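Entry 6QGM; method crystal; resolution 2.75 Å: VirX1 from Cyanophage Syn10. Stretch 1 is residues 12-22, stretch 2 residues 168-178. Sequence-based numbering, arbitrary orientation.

Stretch 1, residues 12-22: GGSSGWMTAAA
Stretch 2 168-178: DAELFGQYLKE

Two helices of VirX1, 14-22 and 169-178, pack side by side in nearly the same direction, their axes 27° apart and 8.1 Å at closest approach; both continue later in the chain. They bury 457 Å² in all, without a hydrogen bond between them. The register is set by S14 CA, 4.3 Å from G173 CA, and A21 CA, 5.9 Å from L176 CA. Helical phi/psi values hold throughout both segments. G13 (-89/-153) is the N-cap of the first; D168 (chi1 t) caps the second, its OD1 accepting from L171 N at 3.1 Å and, weakly, from E170 N at 3.2 Å.

W17 covers the most surface. With CA-to-CB toward the partner, chi1 m and chi2 116°, it brings CB to 3.4 Å from G173 O and lays one indole face against K177. The lysine starts t, t, so its methylene chain lies flat on the ring: K177 CG sits 3.5 Å from the centroid of the W17 six-membered ring, 8° off the normal, and K177 CD is 3.4 Å from W17 CZ2. The end of the lysine then leads away from the first helix, through chi3 103°.

L176 (m, t), the neighbour of K177, is buried, with CA-to-CB toward the first helix. Its CB meets A21 CB at 3.9 Å; alanine, with nothing beyond CB, suits this close spacing. L176 CD1 meets M18 CG at 3.6 Å. M18 (m, t, p) also sets CG 3.9 Å from F172 CE2, at the edge of a ring held by chi1 t and chi2 65°.

At the start of the first helix the facing residues are small. An ideal CB on G173 would stand only 3.0 Å from G13 O. S14 (chi1 p) places CB 3.5 Å from A169 O and OG 3.7 Å from A169 CB.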

# COMPACT_ATOMS: atom_id res chain seq x y z
N GLY B 12 -27.37 21.94 -21.88
CA GLY B 12 -28.60 21.13 -21.89
C GLY B 12 -28.49 19.90 -22.78
O GLY B 12 -29.45 19.66 -23.55
N GLY B 13 -27.39 19.16 -22.71
CA GLY B 13 -27.27 17.86 -23.39
C GLY B 13 -27.78 16.77 -22.47
O GLY B 13 -28.58 17.10 -21.55
N SER B 14 -27.27 15.54 -22.64
CA SER B 14 -27.40 14.47 -21.61
C SER B 14 -26.92 15.02 -20.26
O SER B 14 -27.71 15.04 -19.32
CB SER B 14 -26.66 13.20 -21.99
OG SER B 14 -25.46 13.50 -22.70
N SER B 15 -25.67 15.49 -20.19
CA SER B 15 -25.00 15.96 -18.96
C SER B 15 -25.86 16.98 -18.22
O SER B 15 -26.04 16.84 -17.00
CB SER B 15 -23.62 16.49 -19.25
OG SER B 15 -22.67 15.44 -19.34
N GLY B 16 -26.39 17.97 -18.93
CA GLY B 16 -27.19 19.05 -18.33
C GLY B 16 -28.43 18.49 -17.67
O GLY B 16 -28.66 18.78 -16.48
N TRP B 17 -29.20 17.70 -18.42
CA TRP B 17 -30.52 17.19 -17.97
C TRP B 17 -30.35 16.01 -17.01
O TRP B 17 -31.20 15.87 -16.12
CB TRP B 17 -31.36 16.84 -19.19
CG TRP B 17 -31.79 18.07 -19.91
CD1 TRP B 17 -31.46 18.45 -21.17
CD2 TRP B 17 -32.60 19.12 -19.37
NE1 TRP B 17 -32.05 19.65 -21.47
CE2 TRP B 17 -32.74 20.09 -20.37
CE3 TRP B 17 -33.23 19.32 -18.13
CZ2 TRP B 17 -33.47 21.25 -20.18
CZ3 TRP B 17 -33.96 20.47 -17.94
CH2 TRP B 17 -34.07 21.42 -18.95
N MET B 18 -29.29 15.22 -17.16
CA MET B 18 -28.93 14.15 -16.20
C MET B 18 -28.68 14.80 -14.83
O MET B 18 -29.22 14.27 -13.84
CB MET B 18 -27.71 13.36 -16.69
CG MET B 18 -28.06 12.36 -17.75
SD MET B 18 -26.62 11.51 -18.43
CE MET B 18 -26.10 10.53 -17.03
N THR B 19 -27.97 15.92 -14.81
CA THR B 19 -27.66 16.70 -13.58
C THR B 19 -28.96 17.32 -13.03
O THR B 19 -29.25 17.13 -11.84
CB THR B 19 -26.57 17.75 -13.86
OG1 THR B 19 -25.45 17.09 -14.46
CG2 THR B 19 -26.11 18.46 -12.61
N ALA B 20 -29.72 18.00 -13.88
CA ALA B 20 -31.00 18.66 -13.49
C ALA B 20 -31.96 17.63 -12.88
O ALA B 20 -32.49 17.90 -11.79
CB ALA B 20 -31.62 19.37 -14.67
N ALA B 21 -32.16 16.48 -13.54
CA ALA B 21 -33.09 15.40 -13.12
C ALA B 21 -32.66 14.85 -11.75
O ALA B 21 -33.49 14.87 -10.82
CB ALA B 21 -33.12 14.31 -14.15
N ALA B 22 -31.40 14.39 -11.64
CA ALA B 22 -30.80 13.83 -10.40
C ALA B 22 -30.97 14.81 -9.23
O ALA B 22 -31.53 14.40 -8.21
CB ALA B 22 -29.34 13.52 -10.63
N ASP B 168 -29.45 7.13 -27.60
CA ASP B 168 -29.30 8.48 -28.20
C ASP B 168 -29.26 9.44 -27.01
O ASP B 168 -30.31 9.61 -26.36
CB ASP B 168 -30.43 8.75 -29.19
CG ASP B 168 -30.51 10.16 -29.76
OD1 ASP B 168 -30.11 11.11 -29.07
OD2 ASP B 168 -31.01 10.30 -30.88
N ALA B 169 -28.10 10.02 -26.71
CA ALA B 169 -27.86 10.80 -25.47
C ALA B 169 -28.75 12.05 -25.43
O ALA B 169 -29.19 12.39 -24.33
CB ALA B 169 -26.39 11.15 -25.40
N GLU B 170 -29.00 12.70 -26.57
CA GLU B 170 -29.77 13.97 -26.62
C GLU B 170 -31.23 13.66 -26.27
O GLU B 170 -31.82 14.39 -25.45
CB GLU B 170 -29.62 14.67 -27.97
CG GLU B 170 -30.19 16.09 -27.98
CD GLU B 170 -29.53 17.12 -28.90
OE1 GLU B 170 -30.26 17.80 -29.70
OE2 GLU B 170 -28.29 17.26 -28.82
N LEU B 171 -31.78 12.60 -26.86
CA LEU B 171 -33.18 12.16 -26.60
C LEU B 171 -33.31 11.68 -25.16
O LEU B 171 -34.37 11.91 -24.56
CB LEU B 171 -33.58 11.07 -27.61
CG LEU B 171 -33.72 11.53 -29.06
CD1 LEU B 171 -34.41 10.45 -29.85
CD2 LEU B 171 -34.48 12.86 -29.17
N PHE B 172 -32.26 11.06 -24.61
CA PHE B 172 -32.24 10.62 -23.19
C PHE B 172 -32.39 11.85 -22.30
O PHE B 172 -33.20 11.81 -21.33
CB PHE B 172 -30.97 9.83 -22.85
CG PHE B 172 -30.97 9.33 -21.43
CD1 PHE B 172 -31.90 8.39 -21.01
CD2 PHE B 172 -30.08 9.83 -20.50
CE1 PHE B 172 -31.93 7.94 -19.70
CE2 PHE B 172 -30.10 9.35 -19.19
CZ PHE B 172 -31.01 8.41 -18.80
N GLY B 173 -31.62 12.90 -22.61
CA GLY B 173 -31.72 14.20 -21.92
C GLY B 173 -33.13 14.76 -22.02
O GLY B 173 -33.67 15.19 -21.00
N GLN B 174 -33.69 14.77 -23.23
CA GLN B 174 -35.05 15.28 -23.52
C GLN B 174 -36.07 14.52 -22.66
O GLN B 174 -37.04 15.14 -22.24
CB GLN B 174 -35.36 15.20 -25.02
CG GLN B 174 -34.61 16.23 -25.84
CD GLN B 174 -34.86 17.62 -25.33
OE1 GLN B 174 -34.06 18.19 -24.59
NE2 GLN B 174 -36.00 18.18 -25.68
N TYR B 175 -35.84 13.23 -22.41
CA TYR B 175 -36.75 12.40 -21.59
C TYR B 175 -36.68 12.88 -20.14
O TYR B 175 -37.75 13.22 -19.56
CB TYR B 175 -36.42 10.92 -21.74
CG TYR B 175 -37.41 10.01 -21.04
CD1 TYR B 175 -38.60 9.64 -21.63
CD2 TYR B 175 -37.14 9.53 -19.77
CE1 TYR B 175 -39.50 8.83 -20.98
CE2 TYR B 175 -38.02 8.70 -19.10
CZ TYR B 175 -39.20 8.34 -19.71
OH TYR B 175 -40.07 7.51 -19.06
N LEU B 176 -35.47 12.94 -19.58
CA LEU B 176 -35.22 13.37 -18.18
C LEU B 176 -35.82 14.76 -17.97
O LEU B 176 -36.39 15.00 -16.91
CB LEU B 176 -33.71 13.36 -17.93
CG LEU B 176 -33.06 11.97 -17.91
CD1 LEU B 176 -31.61 12.07 -17.49
CD2 LEU B 176 -33.81 11.04 -16.97
N LYS B 177 -35.72 15.63 -18.98
CA LYS B 177 -36.26 17.01 -18.99
C LYS B 177 -37.78 16.98 -18.77
O LYS B 177 -38.25 17.59 -17.78
CB LYS B 177 -35.92 17.68 -20.33
CG LYS B 177 -36.40 19.12 -20.47
CD LYS B 177 -36.02 19.73 -21.80
CE LYS B 177 -37.17 19.79 -22.78
NZ LYS B 177 -36.96 20.89 -23.73
N GLU B 178 -38.52 16.28 -19.64
CA GLU B 178 -40.00 16.32 -19.70
C GLU B 178 -40.60 15.55 -18.52
O GLU B 178 -41.63 16.02 -17.98
CB GLU B 178 -40.55 15.84 -21.04
CG GLU B 178 -39.86 14.70 -21.77
CD GLU B 178 -40.27 14.63 -23.24
OE1 GLU B 178 -41.50 14.51 -23.49
OE2 GLU B 178 -39.35 14.71 -24.13